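Local coordinates for oligopeptide-binding protein oppA (Lactococcus lactis, PDB 3DRF) that binds oligopeptides in a voluminous cavity as the receptor of the OppABCDF ABC transporter, which takes up peptides longer than three residues, at residues K107-S112 against P218-P223; G222-E227 against Y237-Y242. One frame throughout, in Å; residues are numbered along the deposited sequence.

Contact 1 of 2, residues K107-S112 against P218-P223; sequences KWSDGS and PLVTGP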
ATOM      1  N   LYS A 107      23.566  -1.413 -13.906  1.00  8.16           N
ATOM      2  CA  LYS A 107      23.280  -0.525 -15.027  1.00  8.14           C
ATOM      3  C   LYS A 107      21.763  -0.354 -15.237  1.00  7.58           C
ATOM      4  O   LYS A 107      20.986  -1.148 -14.838  1.00  8.18           O
ATOM      5  CB  LYS A 107      23.933  -1.128 -16.297  1.00  8.90           C
ATOM      6  CG  LYS A 107      25.484  -1.185 -16.259  1.00 11.91           C
ATOM      7  CD  LYS A 107      25.998  -1.802 -17.576  1.00 15.79           C
ATOM      8  CE  LYS A 107      27.499  -1.895 -17.503  1.00 18.52           C
ATOM      9  NZ  LYS A 107      27.927  -0.499 -17.401  1.00 22.38           N
ATOM     10  N   TRP A 108      21.427   0.724 -15.883  1.00  7.03           N
ATOM     11  CA  TRP A 108      20.107   0.913 -16.503  1.00  7.18           C
ATOM     12  C   TRP A 108      20.007   0.122 -17.821  1.00  7.47           C
ATOM     13  O   TRP A 108      21.012  -0.298 -18.389  1.00  7.54           O
ATOM     14  CB  TRP A 108      19.902   2.426 -16.853  1.00  6.39           C
ATOM     15  CG  TRP A 108      19.841   3.285 -15.561  1.00  6.23           C
ATOM     16  CD1 TRP A 108      20.825   4.070 -15.086  1.00  6.91           C
ATOM     17  CD2 TRP A 108      18.785   3.305 -14.591  1.00  5.60           C
ATOM     18  NE1 TRP A 108      20.439   4.645 -13.895  1.00  6.38           N
ATOM     19  CE2 TRP A 108      19.201   4.163 -13.565  1.00  5.97           C
ATOM     20  CE3 TRP A 108      17.508   2.735 -14.532  1.00  6.14           C
ATOM     21  CZ2 TRP A 108      18.382   4.481 -12.475  1.00  6.10           C
ATOM     22  CZ3 TRP A 108      16.701   3.032 -13.436  1.00  6.21           C
ATOM     23  CH2 TRP A 108      17.154   3.908 -12.406  1.00  6.11           C
ATOM     24  N   SER A 109      18.771  -0.019 -18.291  1.00  7.66           N
ATOM     25  CA  SER A 109      18.495  -0.845 -19.477  1.00  8.25           C
ATOM     26  C   SER A 109      18.975  -0.197 -20.809  1.00  8.91           C
ATOM     27  O   SER A 109      18.883  -0.800 -21.826  1.00 10.50           O
ATOM     28  CB  SER A 109      17.020  -1.184 -19.523  1.00  8.10           C
ATOM     29  OG  SER A 109      16.256   0.005 -19.399  1.00  8.54           O
ATOM     30  N   ASP A 110      19.498   1.007 -20.744  1.00  9.23           N
ATOM     31  CA  ASP A 110      20.166   1.628 -21.908  1.00  9.95           C
ATOM     32  C   ASP A 110      21.702   1.458 -21.804  1.00 10.41           C
ATOM     33  O   ASP A 110      22.399   2.013 -22.614  1.00 11.99           O
ATOM     34  CB  ASP A 110      19.780   3.102 -22.017  1.00 10.35           C
ATOM     35  CG  ASP A 110      20.423   3.964 -20.973  1.00 10.53           C
ATOM     36  OD1 ASP A 110      20.867   3.466 -19.961  1.00 10.42           O
ATOM     37  OD2 ASP A 110      20.474   5.174 -21.168  1.00 13.03           O
ATOM     38  N   GLY A 111      22.191   0.691 -20.818  1.00  9.71           N
ATOM     39  CA  GLY A 111      23.633   0.469 -20.657  1.00  9.95           C
ATOM     40  C   GLY A 111      24.389   1.507 -19.798  1.00  9.69           C
ATOM     41  O   GLY A 111      25.532   1.284 -19.472  1.00 11.39           O
ATOM     42  N   SER A 112      23.713   2.579 -19.391  1.00  9.42           N
ATOM     43  CA  SER A 112      24.322   3.593 -18.529  1.00  9.33           C
ATOM     44  C   SER A 112      24.425   3.117 -17.070  1.00  8.81           C
ATOM     45  O   SER A 112      23.742   2.206 -16.673  1.00  8.60           O
ATOM     46  CB  SER A 112      23.543   4.916 -18.612  1.00  9.94           C
ATOM     47  OG  SER A 112      22.228   4.764 -18.056  1.00 10.62           O
ATOM     48  N   PRO A 218      10.295   3.909 -20.160  1.00  7.51           N
ATOM     49  CA  PRO A 218      11.205   4.100 -19.025  1.00  7.31           C
ATOM     50  C   PRO A 218      12.567   3.443 -19.210  1.00  7.46           C
ATOM     51  O   PRO A 218      12.697   2.680 -20.104  1.00  8.07           O
ATOM     52  CB  PRO A 218      10.434   3.398 -17.886  1.00  7.03           C
ATOM     53  CG  PRO A 218       9.839   2.150 -18.612  1.00  7.42           C
ATOM     54  CD  PRO A 218       9.429   2.712 -19.982  1.00  7.89           C
ATOM     55  N   LEU A 219      13.545   3.765 -18.388  1.00  6.81           N
ATOM     56  CA  LEU A 219      14.670   2.877 -18.098  1.00  6.49           C
ATOM     57  C   LEU A 219      14.412   2.095 -16.803  1.00  6.32           C
ATOM     58  O   LEU A 219      13.824   2.601 -15.864  1.00  6.88           O
ATOM     59  CB  LEU A 219      16.004   3.653 -17.951  1.00  6.87           C
ATOM     60  CG  LEU A 219      16.391   4.547 -19.145  1.00  7.82           C
ATOM     61  CD1 LEU A 219      17.804   5.157 -18.926  1.00  8.91           C
ATOM     62  CD2 LEU A 219      16.361   3.712 -20.461  1.00  9.17           C
ATOM     63  N   VAL A 220      14.905   0.860 -16.788  1.00  6.25           N
ATOM     64  CA  VAL A 220      14.771  -0.019 -15.614  1.00  6.46           C
ATOM     65  C   VAL A 220      16.077  -0.747 -15.367  1.00  6.50           C
ATOM     66  O   VAL A 220      17.019  -0.680 -16.109  1.00  6.81           O
ATOM     67  CB  VAL A 220      13.613  -1.025 -15.758  1.00  6.76           C
ATOM     68  CG1 VAL A 220      12.298  -0.283 -16.082  1.00  7.71           C
ATOM     69  CG2 VAL A 220      13.936  -2.072 -16.884  1.00  7.49           C
ATOM     70  N   THR A 221      16.090  -1.427 -14.244  1.00  6.54           N
ATOM     71  CA  THR A 221      17.308  -2.115 -13.762  1.00  7.32           C
ATOM     72  C   THR A 221      17.136  -3.663 -13.592  1.00  7.41           C
ATOM     73  O   THR A 221      18.054  -4.322 -13.291  1.00  7.30           O
ATOM     74  CB  THR A 221      17.767  -1.552 -12.369  1.00  7.40           C
ATOM     75  OG1 THR A 221      16.805  -1.877 -11.348  1.00  7.80           O
ATOM     76  CG2 THR A 221      18.017  -0.028 -12.428  1.00  7.95           C
ATOM     77  N   GLY A 222      15.941  -4.172 -13.796  1.00  7.46           N
ATOM     78  CA  GLY A 222      15.629  -5.555 -13.484  1.00  7.47           C
ATOM     79  C   GLY A 222      16.020  -6.563 -14.586  1.00  7.96           C
ATOM     80  O   GLY A 222      16.594  -6.225 -15.571  1.00  8.30           O
ATOM     81  N   PRO A 223      15.647  -7.827 -14.378  1.00  8.13           N
ATOM     82  CA  PRO A 223      16.074  -8.894 -15.333  1.00  8.31           C
ATOM     83  C   PRO A 223      15.404  -8.751 -16.703  1.00  8.26           C
ATOM     84  O   PRO A 223      15.978  -9.216 -17.676  1.00  8.64           O
ATOM     85  CB  PRO A 223      15.691 -10.220 -14.617  1.00  8.77           C
ATOM     86  CG  PRO A 223      14.712  -9.802 -13.508  1.00  9.61           C
ATOM     87  CD  PRO A 223      15.052  -8.358 -13.132  1.00  8.76           C
TER
HETATM   88  O   HOH W   1      20.135  -3.714 -15.042  1.00  9.61           O
HETATM   89  O   HOH W   2      13.703   0.006 -20.446  1.00 15.89           O
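Trp108 and Ser109 run past Thr221 and Val220 in roughly opposite directions, their chain directions 151° apart, with no regular strand on either side. Two bonds join Ser109 to Val220. The backbone N of Val220 donates to Ser109 OG at 3.1 Å, nearly straight at 173°. The return bond, from Ser109 N to Val220 O, is weak: it is short at 2.9 Å but sharply bent. Ser109 OG sits between its own backbone N and carbonyl carbon (chi1 52°), which turns it to the Val220 N-H. A water extends this link from Ser109 OG to Pro218 O. A second water lies between Lys107 O and Thr221 O.

Thr221 lies alongside Trp108, pointing the same way. Its CG2 sits over one face of the indole, offset toward the rim, 3.8 Å from the centroid of the six-membered ring, a CH-pi contact. The indole NE1 and Thr221 OG1 are held elsewhere, by Asp118 and Asp70. Leu219 reaches two residues with different atoms. Its CB packs on Trp108 CE3 at 3.8 Å, and its CD1 meets the carboxylate of Asp110, 3.5 Å from OD2. That carboxylate is fixed within its own loop. Asp110 OD1 takes Ser112 OG on its syn lone pair at 2.7 Å and Ser112 N from above the carboxylate plane.

The loop 107-112 thus combines a type I beta turn, Trp108 to Gly111, with an Asx turn at Asp110. It packs on the irregular chain leading into strand 224-230 of this solute-binding protein.

Contact 2 of 2, residues G222-E227 against Y237-Y242; sequences GPFKPE and YVPNPY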
ATOM      1  N   GLY A 222      15.941  -4.172 -13.796  1.00  7.46           N
ATOM      2  CA  GLY A 222      15.629  -5.555 -13.484  1.00  7.47           C
ATOM      3  C   GLY A 222      16.020  -6.563 -14.586  1.00  7.96           C
ATOM      4  O   GLY A 222      16.594  -6.225 -15.571  1.00  8.30           O
ATOM      5  N   PRO A 223      15.647  -7.827 -14.378  1.00  8.13           N
ATOM      6  CA  PRO A 223      16.074  -8.894 -15.333  1.00  8.31           C
ATOM      7  C   PRO A 223      15.404  -8.751 -16.703  1.00  8.26           C
ATOM      8  O   PRO A 223      15.978  -9.216 -17.676  1.00  8.64           O
ATOM      9  CB  PRO A 223      15.691 -10.220 -14.617  1.00  8.77           C
ATOM     10  CG  PRO A 223      14.712  -9.802 -13.508  1.00  9.61           C
ATOM     11  CD  PRO A 223      15.052  -8.358 -13.132  1.00  8.76           C
ATOM     12  N   PHE A 224      14.264  -8.106 -16.782  1.00  8.13           N
ATOM     13  CA  PHE A 224      13.576  -7.807 -18.036  1.00  8.32           C
ATOM     14  C   PHE A 224      13.408  -6.286 -18.165  1.00  8.12           C
ATOM     15  O   PHE A 224      13.422  -5.569 -17.211  1.00  9.16           O
ATOM     16  CB  PHE A 224      12.164  -8.459 -18.092  1.00  8.52           C
ATOM     17  CG  PHE A 224      12.190  -9.992 -18.126  1.00  8.50           C
ATOM     18  CD1 PHE A 224      12.079 -10.664 -19.325  1.00  8.99           C
ATOM     19  CD2 PHE A 224      12.373 -10.723 -16.973  1.00  8.31           C
ATOM     20  CE1 PHE A 224      12.157 -12.044 -19.378  1.00  8.48           C
ATOM     21  CE2 PHE A 224      12.447 -12.127 -16.987  1.00 10.06           C
ATOM     22  CZ  PHE A 224      12.325 -12.789 -18.207  1.00  9.97           C
ATOM     23  N   LYS A 225      13.300  -5.838 -19.371  1.00  8.09           N
ATOM     24  CA  LYS A 225      12.929  -4.457 -19.689  1.00  8.53           C
ATOM     25  C   LYS A 225      11.627  -4.437 -20.459  1.00  7.95           C
ATOM     26  O   LYS A 225      11.329  -5.349 -21.196  1.00  8.40           O
ATOM     27  CB  LYS A 225      14.045  -3.782 -20.483  1.00  8.94           C
ATOM     28  CG  LYS A 225      14.328  -4.417 -21.831  1.00 10.17           C
ATOM     29  CD  LYS A 225      15.467  -3.689 -22.592  1.00 12.25           C
ATOM     30  CE  LYS A 225      15.600  -4.302 -24.002  1.00 13.32           C
ATOM     31  NZ  LYS A 225      16.587  -3.541 -24.817  1.00 15.24           N
ATOM     32  N   PRO A 226      10.847  -3.377 -20.286  1.00  8.14           N
ATOM     33  CA  PRO A 226       9.575  -3.236 -20.992  1.00  9.22           C
ATOM     34  C   PRO A 226       9.824  -2.716 -22.410  1.00 10.99           C
ATOM     35  O   PRO A 226      10.053  -1.566 -22.615  1.00 11.36           O
ATOM     36  CB  PRO A 226       8.829  -2.180 -20.132  1.00  8.86           C
ATOM     37  CG  PRO A 226       9.891  -1.303 -19.527  1.00  8.66           C
ATOM     38  CD  PRO A 226      11.082  -2.257 -19.309  1.00  8.28           C
ATOM     39  N   GLU A 227       9.824  -3.632 -23.372  0.50 11.90           N
ATOM     40  CA  GLU A 227      10.050  -3.266 -24.771  0.50 12.75           C
ATOM     41  C   GLU A 227       8.889  -2.447 -25.315  0.50 13.03           C
ATOM     42  O   GLU A 227       9.095  -1.532 -26.121  0.50 13.41           O
ATOM     43  CB  GLU A 227      10.265  -4.514 -25.629  0.50 13.13           C
ATOM     44  CG  GLU A 227      10.503  -4.221 -27.108  0.50 14.08           C
ATOM     45  CD  GLU A 227      11.911  -3.709 -27.397  0.50 15.82           C
ATOM     46  OE1 GLU A 227      12.761  -3.713 -26.479  0.50 14.60           O
ATOM     47  OE2 GLU A 227      12.167  -3.308 -28.557  0.50 18.28           O
ATOM     48  N   TYR A 237       7.579  -7.631 -21.946  1.00  8.91           N
ATOM     49  CA  TYR A 237       8.911  -7.693 -21.399  1.00  8.34           C
ATOM     50  C   TYR A 237       9.860  -8.618 -22.210  1.00  8.69           C
ATOM     51  O   TYR A 237       9.474  -9.730 -22.625  1.00  8.55           O
ATOM     52  CB  TYR A 237       8.814  -8.274 -20.015  1.00  8.28           C
ATOM     53  CG  TYR A 237       8.319  -7.374 -18.892  1.00  6.91           C
ATOM     54  CD1 TYR A 237       9.134  -6.361 -18.399  1.00  6.48           C
ATOM     55  CD2 TYR A 237       7.117  -7.611 -18.247  1.00  6.71           C
ATOM     56  CE1 TYR A 237       8.717  -5.577 -17.279  1.00  6.15           C
ATOM     57  CE2 TYR A 237       6.714  -6.833 -17.165  1.00  6.99           C
ATOM     58  CZ  TYR A 237       7.522  -5.833 -16.703  1.00  6.63           C
ATOM     59  OH  TYR A 237       7.210  -5.088 -15.612  1.00  7.87           O
ATOM     60  N   VAL A 238      11.095  -8.157 -22.408  1.00  9.12           N
ATOM     61  CA  VAL A 238      12.164  -8.973 -23.011  1.00  9.95           C
ATOM     62  C   VAL A 238      13.361  -8.902 -22.088  1.00  9.65           C
ATOM     63  O   VAL A 238      13.402  -8.013 -21.237  1.00  8.91           O
ATOM     64  CB  VAL A 238      12.560  -8.445 -24.459  1.00 10.33           C
ATOM     65  CG1 VAL A 238      11.298  -8.474 -25.335  1.00 12.00           C
ATOM     66  CG2 VAL A 238      13.148  -7.033 -24.376  1.00 11.07           C
ATOM     67  N   PRO A 239      14.347  -9.779 -22.212  1.00  9.70           N
ATOM     68  CA  PRO A 239      15.457  -9.715 -21.259  1.00 10.01           C
ATOM     69  C   PRO A 239      16.221  -8.388 -21.375  1.00  9.85           C
ATOM     70  O   PRO A 239      16.359  -7.835 -22.438  1.00 10.24           O
ATOM     71  CB  PRO A 239      16.349 -10.868 -21.725  1.00 10.33           C
ATOM     72  CG  PRO A 239      15.351 -11.894 -22.287  1.00 10.71           C
ATOM     73  CD  PRO A 239      14.410 -10.999 -23.066  1.00 10.20           C
ATOM     74  N   ASN A 240      16.672  -7.915 -20.224  1.00  9.61           N
ATOM     75  CA  ASN A 240      17.562  -6.759 -20.136  1.00  9.69           C
ATOM     76  C   ASN A 240      19.015  -7.246 -20.182  1.00 10.37           C
ATOM     77  O   ASN A 240      19.475  -7.812 -19.277  1.00 10.37           O
ATOM     78  CB  ASN A 240      17.279  -6.013 -18.802  1.00  9.65           C
ATOM     79  CG  ASN A 240      18.312  -4.954 -18.493  1.00  8.54           C
ATOM     80  OD1 ASN A 240      19.077  -4.540 -19.315  1.00  9.56           O
ATOM     81  ND2 ASN A 240      18.296  -4.498 -17.278  1.00 10.08           N
ATOM     82  N   PRO A 241      19.682  -7.017 -21.314  1.00 11.91           N
ATOM     83  CA  PRO A 241      21.034  -7.564 -21.491  1.00 12.22           C
ATOM     84  C   PRO A 241      22.093  -6.995 -20.559  1.00 12.14           C
ATOM     85  O   PRO A 241      23.141  -7.535 -20.376  1.00 13.52           O
ATOM     86  CB  PRO A 241      21.381  -7.213 -22.973  1.00 13.19           C
ATOM     87  CG  PRO A 241      20.605  -6.076 -23.250  1.00 13.52           C
ATOM     88  CD  PRO A 241      19.276  -6.234 -22.494  1.00 12.79           C
ATOM     89  N   TYR A 242      21.758  -5.871 -19.951  1.00 10.83           N
ATOM     90  CA  TYR A 242      22.672  -5.205 -18.984  1.00 10.37           C
ATOM     91  C   TYR A 242      22.496  -5.649 -17.531  1.00 10.13           C
ATOM     92  O   TYR A 242      23.230  -5.226 -16.696  1.00 10.56           O
ATOM     93  CB  TYR A 242      22.525  -3.674 -19.103  1.00 10.43           C
ATOM     94  CG  TYR A 242      22.860  -3.139 -20.502  1.00 10.57           C
ATOM     95  CD1 TYR A 242      24.180  -3.096 -20.963  1.00 12.22           C
ATOM     96  CD2 TYR A 242      21.856  -2.658 -21.339  1.00 11.81           C
ATOM     97  CE1 TYR A 242      24.474  -2.654 -22.221  1.00 13.51           C
ATOM     98  CE2 TYR A 242      22.167  -2.164 -22.589  1.00 14.34           C
ATOM     99  CZ  TYR A 242      23.483  -2.166 -22.985  1.00 14.14           C
ATOM    100  OH  TYR A 242      23.825  -1.680 -24.217  1.00 16.95           O
TER
HETATM  101  O   HOH W   3      18.587 -10.203 -18.231  1.00 14.56           O
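Lys225 and Val238 face each other as the antiparallel hydrogen-bonded pair. Lys225 N donates to Val238 O at 2.9 Å, and Val238 N donates to Lys225 O at 3.1 Å. Both donors lie nearly along the C=O axis of their acceptor. Phe224 with Pro239 and Pro226 with Tyr237 are the flanking non-hydrogen-bonded pairs.

Beyond the strand end, Asn240 continues the pairing. Its backbone N bonds to Pro223 O at 2.9 Å. Its side chain reaches one residue further: ND2 donates to Gly222 O at 3.0 Å, in the plane of both the amide and the carbonyl. With CG anti to the backbone N (chi1 169°), the amide is carried toward Gly222. The other end of the amide, OD1, accepts from Tyr242 N, the donor standing above the carbonyl plane. A water donating to both Pro223 O and Asn240 O adds a further link.

Lys225 and Val238 project to the same face of the sheet. Lys225 is extended beyond CG, and its CE passes 3.7 Å from Val238 CG2. Pro226 and Tyr237 point to the other face. Tyr237 CD1 also touches Phe224 CB at 3.7 Å, while Phe224 CD1 lies 3.5 Å from the carbonyl carbon of Val238.

Further out, Ile253 of the next strand and Trp565 of helix 564-567 pack on Phe224. Tyr237 OH bonds to Met62 O. The whole is a beta hairpin, strands 224-230 and 234-239, at the margin of a mixed five-stranded sheet, with an Asx turn at Asn240 where the second strand gives out.

Contacts 1 and 2 follow one another along the chain and share Gly222 and Pro223, with centres about 8 Å apart. The chain 218-227 first packs on the loop 107-112, then pairs with 237-242, the end of the second hairpin strand and the loop after it. The two also touch directly. The Tyr242 ring packs on the turn of contact 1, with CE2 3.4 Å from Gly111 N and CD2 3.5 Å from Ser109 O. Elsewhere Pro218 CG meets Pro226 CG at 3.6 Å. Loop 107-112, the chain before strand 224-230 and the loop after the hairpin therefore form one packed unit. Their centres lie about 25 Å (contact 1) and 26 Å (contact 2) from the centre of the chain.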